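PDB 4QMK: type III secretion system effector protein ExoU from Pseudomonas fluorescens, which is a patatin-like phospholipase toxin that probably hydrolyses host membrane lipids after a phosphatidylinositol 4,5-bisphosphate-binding domain brings it to the plasma membrane. Local coordinates for residues A107-A119 with L230-L243. Sequence-based numbering, arbitrary orientation.
Sequences AICAALLASGMDA and LEVLSRHIPAIKQL
Ala114 meets the loop 237-241 through its carbonyl: Lys241 N donates to Ala114 O over 2.8 Å, nearly straight (174° at the hydrogen), in the carbonyl plane and on a lone pair. Two branched side chains close round the same oxygen, Ile240 with CG2, 3.2 Å from Ala114 O, and Leu230 with CD2. The methyl of Ala114 lies among Leu230 CD1, Lys241 CB and Leu243 CB, the last 3.9 Å from Ala114 CB. With CG anti to the backbone N (chi1 173°), Leu243 spreads its fork across the helix: CD1 sits 3.7 Å from Ala110 CB, while CD2 rests on CA and CB of Ala111. Ile240 turns its other branch to the next peptide, CD1 reaching Ser115 O. At Gly116, with positive phi in a Schellman motif after helix 107-114, CA comes 3.4 Å from Ala239 O in a CA-H...O contact. The bare CA of Gly116 also lies 4.1 Å from Ile240 CD1.

The arrangement belongs to the patatin-like phospholipase fold. Helix 107-114 follows a GxSxG sequence, Gly102 to Gly106, consistent with the nucleophile elbow of this family, and Ala110 touches that turn; Leu243 lies at the start of strand 242-251, which runs parallel to strand 99-103 in the central mixed sheet.

Second-shell bonds hold the helix exit and the loop before the strand. Ser115 OG turns back to Ala111 O at 3.0 Å, and Ser115 N reaches this oxygen from the opposite face of its carbonyl plane. The Lys241 chain, bent at chi2 and chi4, passes Leu113 O with CD and brings NZ to Pro238 O, 3.0 Å away, and to Val97 O, tying down the type I turn Ile237-Ile240. From helix 183-201, Ser195 and His199 bond the carbonyls of Ser115 and Gly116.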
loop_
_atom_site.group_PDB
_atom_site.type_symbol
_atom_site.label_atom_id
_atom_site.label_comp_id
_atom_site.label_asym_id
_atom_site.label_seq_id
_atom_site.Cartn_x
_atom_site.Cartn_y
_atom_site.Cartn_z
ATOM N N ALA A 107 -3.223 -17.359 16.741
ATOM C CA ALA A 107 -2.552 -16.722 15.671
ATOM C C ALA A 107 -1.035 -17.019 15.696
ATOM O O ALA A 107 -0.430 -17.320 14.660
ATOM C CB ALA A 107 -2.857 -15.225 15.679
ATOM N N ILE A 108 -0.456 -16.958 16.867
ATOM C CA ILE A 108 0.961 -17.272 17.071
ATOM C C ILE A 108 1.326 -18.626 16.470
ATOM O O ILE A 108 2.237 -18.745 15.630
ATOM C CB ILE A 108 1.274 -17.399 18.558
ATOM C CG1 ILE A 108 0.984 -16.109 19.297
ATOM C CG2 ILE A 108 2.726 -17.825 18.768
ATOM C CD1 ILE A 108 1.061 -16.280 20.802
ATOM N N CYS A 109 0.580 -19.632 16.887
ATOM C CA CYS A 109 0.793 -20.963 16.462
ATOM C C CYS A 109 0.584 -21.034 14.957
ATOM O O CYS A 109 1.435 -21.552 14.216
ATOM C CB CYS A 109 -0.110 -21.833 17.359
ATOM S SG CYS A 109 -0.072 -21.491 19.145
ATOM N N ALA A 110 -0.509 -20.454 14.465
ATOM C CA ALA A 110 -0.773 -20.491 13.069
ATOM C C ALA A 110 0.390 -19.902 12.302
ATOM O O ALA A 110 0.796 -20.450 11.301
ATOM C CB ALA A 110 -2.021 -19.735 12.757
ATOM N N ALA A 111 0.934 -18.793 12.779
ATOM C CA ALA A 111 2.050 -18.182 12.083
ATOM C C ALA A 111 3.270 -19.116 12.082
ATOM O O ALA A 111 3.917 -19.316 11.027
ATOM C CB ALA A 111 2.391 -16.834 12.657
ATOM N N LEU A 112 3.560 -19.740 13.225
ATOM C CA LEU A 112 4.716 -20.642 13.260
ATOM C C LEU A 112 4.539 -21.787 12.275
ATOM O O LEU A 112 5.444 -22.127 11.525
ATOM C CB LEU A 112 4.955 -21.156 14.663
ATOM C CG LEU A 112 5.392 -20.094 15.688
ATOM C CD1 LEU A 112 5.681 -20.716 17.047
ATOM C CD2 LEU A 112 6.615 -19.368 15.186
ATOM N N LEU A 113 3.353 -22.355 12.226
ATOM C CA LEU A 113 3.098 -23.479 11.298
ATOM C C LEU A 113 3.066 -23.054 9.836
ATOM O O LEU A 113 3.585 -23.740 9.012
ATOM C CB LEU A 113 1.818 -24.224 11.649
ATOM C CG LEU A 113 1.821 -24.961 12.987
ATOM C CD1 LEU A 113 0.464 -25.516 13.380
ATOM C CD2 LEU A 113 2.809 -26.089 12.926
ATOM N N ALA A 114 2.540 -21.892 9.533
ATOM C CA ALA A 114 2.460 -21.492 8.173
ATOM C C ALA A 114 3.836 -21.281 7.603
ATOM O O ALA A 114 4.033 -21.388 6.390
ATOM C CB ALA A 114 1.614 -20.236 8.015
ATOM N N SER A 115 4.771 -20.989 8.495
ATOM C CA SER A 115 6.160 -20.755 8.162
ATOM C C SER A 115 6.925 -22.020 7.908
ATOM O O SER A 115 8.117 -21.988 7.551
ATOM C CB SER A 115 6.862 -20.013 9.306
ATOM O OG SER A 115 6.360 -18.695 9.396
ATOM N N GLY A 116 6.289 -23.144 8.133
ATOM C CA GLY A 116 6.914 -24.415 7.812
ATOM C C GLY A 116 7.616 -25.096 8.960
ATOM O O GLY A 116 8.416 -25.946 8.719
ATOM N N MET A 117 7.307 -24.743 10.201
ATOM C CA MET A 117 7.880 -25.452 11.322
ATOM C C MET A 117 7.304 -26.848 11.369
ATOM O O MET A 117 6.094 -27.001 11.361
ATOM C CB MET A 117 7.614 -24.732 12.675
ATOM C CG MET A 117 8.485 -23.518 12.898
ATOM S SD MET A 117 8.490 -22.854 14.591
ATOM C CE MET A 117 8.557 -24.349 15.544
ATOM N N ASP A 118 8.168 -27.856 11.505
ATOM C CA ASP A 118 7.749 -29.249 11.664
ATOM C C ASP A 118 7.301 -29.545 13.119
ATOM O O ASP A 118 7.456 -28.730 14.026
ATOM C CB ASP A 118 8.834 -30.238 11.156
ATOM C CG ASP A 118 10.050 -30.413 12.119
ATOM O OD1 ASP A 118 10.058 -30.010 13.310
ATOM O OD2 ASP A 118 11.048 -31.011 11.645
ATOM N N ALA A 119 6.782 -30.737 13.331
ATOM C CA ALA A 119 6.200 -31.090 14.599
ATOM C C ALA A 119 7.177 -30.997 15.749
ATOM O O ALA A 119 6.861 -30.477 16.826
ATOM C CB ALA A 119 5.596 -32.490 14.513
ATOM N N LEU A 230 4.248 -15.349 2.236
ATOM C CA LEU A 230 3.747 -16.682 2.482
ATOM C C LEU A 230 2.967 -17.213 1.282
ATOM O O LEU A 230 3.270 -18.274 0.788
ATOM C CB LEU A 230 2.918 -16.712 3.775
ATOM C CG LEU A 230 3.720 -16.681 5.089
ATOM C CD1 LEU A 230 2.804 -16.849 6.283
ATOM C CD2 LEU A 230 4.744 -17.780 5.136
ATOM N N GLU A 231 2.015 -16.444 0.777
ATOM C CA GLU A 231 1.257 -16.841 -0.415
ATOM C C GLU A 231 2.178 -17.230 -1.589
ATOM O O GLU A 231 2.014 -18.285 -2.187
ATOM C CB GLU A 231 0.342 -15.703 -0.855
ATOM C CG GLU A 231 -0.312 -15.871 -2.220
ATOM C CD GLU A 231 -0.786 -14.522 -2.765
ATOM O OE1 GLU A 231 0.077 -13.726 -3.221
ATOM O OE2 GLU A 231 -2.016 -14.253 -2.741
ATOM N N VAL A 232 3.112 -16.350 -1.922
ATOM C CA VAL A 232 4.081 -16.577 -3.002
ATOM C C VAL A 232 4.946 -17.818 -2.772
ATOM O O VAL A 232 5.080 -18.689 -3.653
ATOM C CB VAL A 232 5.007 -15.367 -3.157
ATOM C CG1 VAL A 232 6.186 -15.715 -4.039
ATOM C CG2 VAL A 232 4.238 -14.177 -3.741
ATOM N N LEU A 233 5.487 -17.915 -1.568
ATOM C CA LEU A 233 6.303 -19.034 -1.206
ATOM C C LEU A 233 5.558 -20.360 -1.249
ATOM O O LEU A 233 6.149 -21.380 -1.617
ATOM C CB LEU A 233 6.834 -18.819 0.196
ATOM C CG LEU A 233 7.909 -17.781 0.351
ATOM C CD1 LEU A 233 8.315 -17.688 1.814
ATOM C CD2 LEU A 233 9.095 -18.151 -0.509
ATOM N N SER A 234 4.281 -20.362 -0.833
ATOM C CA SER A 234 3.463 -21.605 -0.829
ATOM C C SER A 234 3.288 -22.213 -2.230
ATOM O O SER A 234 3.146 -23.419 -2.368
ATOM C CB SER A 234 2.077 -21.388 -0.183
ATOM O OG SER A 234 1.194 -20.629 -1.019
ATOM N N ARG A 235 3.330 -21.385 -3.264
ATOM C CA ARG A 235 3.210 -21.898 -4.631
ATOM C C ARG A 235 4.379 -22.799 -5.023
ATOM O O ARG A 235 4.212 -23.652 -5.871
ATOM C CB ARG A 235 3.169 -20.762 -5.658
ATOM C CG ARG A 235 2.025 -19.778 -5.538
ATOM C CD ARG A 235 2.423 -18.624 -6.440
ATOM N NE ARG A 235 1.834 -17.348 -6.077
ATOM C CZ ARG A 235 2.383 -16.166 -6.370
ATOM N NH1 ARG A 235 3.551 -16.100 -7.012
ATOM N NH2 ARG A 235 1.776 -15.041 -5.987
ATOM N N HIS A 236 5.553 -22.573 -4.445
ATOM C CA HIS A 236 6.755 -23.306 -4.836
ATOM C C HIS A 236 7.297 -24.231 -3.779
ATOM O O HIS A 236 8.175 -25.039 -4.075
ATOM C CB HIS A 236 7.880 -22.318 -5.239
ATOM C CG HIS A 236 7.437 -21.273 -6.224
ATOM N ND1 HIS A 236 7.421 -21.493 -7.584
ATOM C CD2 HIS A 236 6.950 -20.019 -6.043
ATOM C CE1 HIS A 236 6.949 -20.422 -8.196
ATOM N NE2 HIS A 236 6.654 -19.512 -7.287
ATOM N N ILE A 237 6.831 -24.055 -2.538
ATOM C CA ILE A 237 7.304 -24.821 -1.376
ATOM C C ILE A 237 6.076 -25.285 -0.592
ATOM O O ILE A 237 5.453 -24.495 0.134
ATOM C CB ILE A 237 8.208 -23.974 -0.459
ATOM C CG1 ILE A 237 9.300 -23.311 -1.289
ATOM C CG2 ILE A 237 8.833 -24.837 0.630
ATOM C CD1 ILE A 237 10.215 -22.399 -0.508
ATOM N N PRO A 238 5.708 -26.562 -0.758
ATOM C CA PRO A 238 4.555 -27.142 -0.106
ATOM C C PRO A 238 4.548 -27.049 1.414
ATOM O O PRO A 238 3.476 -26.998 1.979
ATOM C CB PRO A 238 4.601 -28.600 -0.534
ATOM C CG PRO A 238 5.393 -28.605 -1.792
ATOM C CD PRO A 238 6.403 -27.529 -1.624
ATOM N N ALA A 239 5.705 -27.005 2.075
ATOM C CA ALA A 239 5.734 -26.919 3.528
ATOM C C ALA A 239 5.308 -25.526 4.077
ATOM O O ALA A 239 4.898 -25.425 5.220
ATOM C CB ALA A 239 7.117 -27.273 4.056
ATOM N N ILE A 240 5.459 -24.473 3.277
ATOM C CA ILE A 240 5.047 -23.143 3.668
ATOM C C ILE A 240 3.567 -22.945 3.254
ATOM O O ILE A 240 3.170 -23.269 2.133
ATOM C CB ILE A 240 5.845 -22.051 2.966
ATOM C CG1 ILE A 240 7.358 -22.305 2.989
ATOM C CG2 ILE A 240 5.543 -20.713 3.611
ATOM C CD1 ILE A 240 7.948 -22.416 4.372
ATOM N N LYS A 241 2.775 -22.377 4.151
ATOM C CA LYS A 241 1.349 -22.276 3.953
ATOM C C LYS A 241 0.840 -20.855 3.900
ATOM O O LYS A 241 1.392 -19.972 4.511
ATOM C CB LYS A 241 0.681 -22.913 5.142
ATOM C CG LYS A 241 0.638 -24.418 5.129
ATOM C CD LYS A 241 1.899 -25.122 5.541
ATOM C CE LYS A 241 1.726 -26.642 5.531
ATOM N NZ LYS A 241 1.450 -27.231 4.187
ATOM N N GLN A 242 -0.260 -20.620 3.232
ATOM C CA GLN A 242 -0.840 -19.279 3.336
ATOM C C GLN A 242 -1.362 -19.134 4.740
ATOM O O GLN A 242 -1.603 -20.144 5.422
ATOM C CB GLN A 242 -1.959 -19.073 2.361
ATOM C CG GLN A 242 -1.539 -19.268 0.933
ATOM C CD GLN A 242 -2.717 -19.213 0.027
ATOM O OE1 GLN A 242 -3.586 -18.361 0.165
ATOM N NE2 GLN A 242 -2.789 -20.147 -0.865
ATOM N N LEU A 243 -1.554 -17.901 5.173
ATOM C CA LEU A 243 -1.933 -17.671 6.563
ATOM C C LEU A 243 -3.045 -16.670 6.680
ATOM O O LEU A 243 -3.018 -15.650 5.986
ATOM C CB LEU A 243 -0.725 -17.163 7.333
ATOM C CG LEU A 243 -0.925 -16.704 8.791
ATOM C CD1 LEU A 243 -1.304 -17.879 9.667
ATOM C CD2 LEU A 243 0.350 -16.086 9.301
#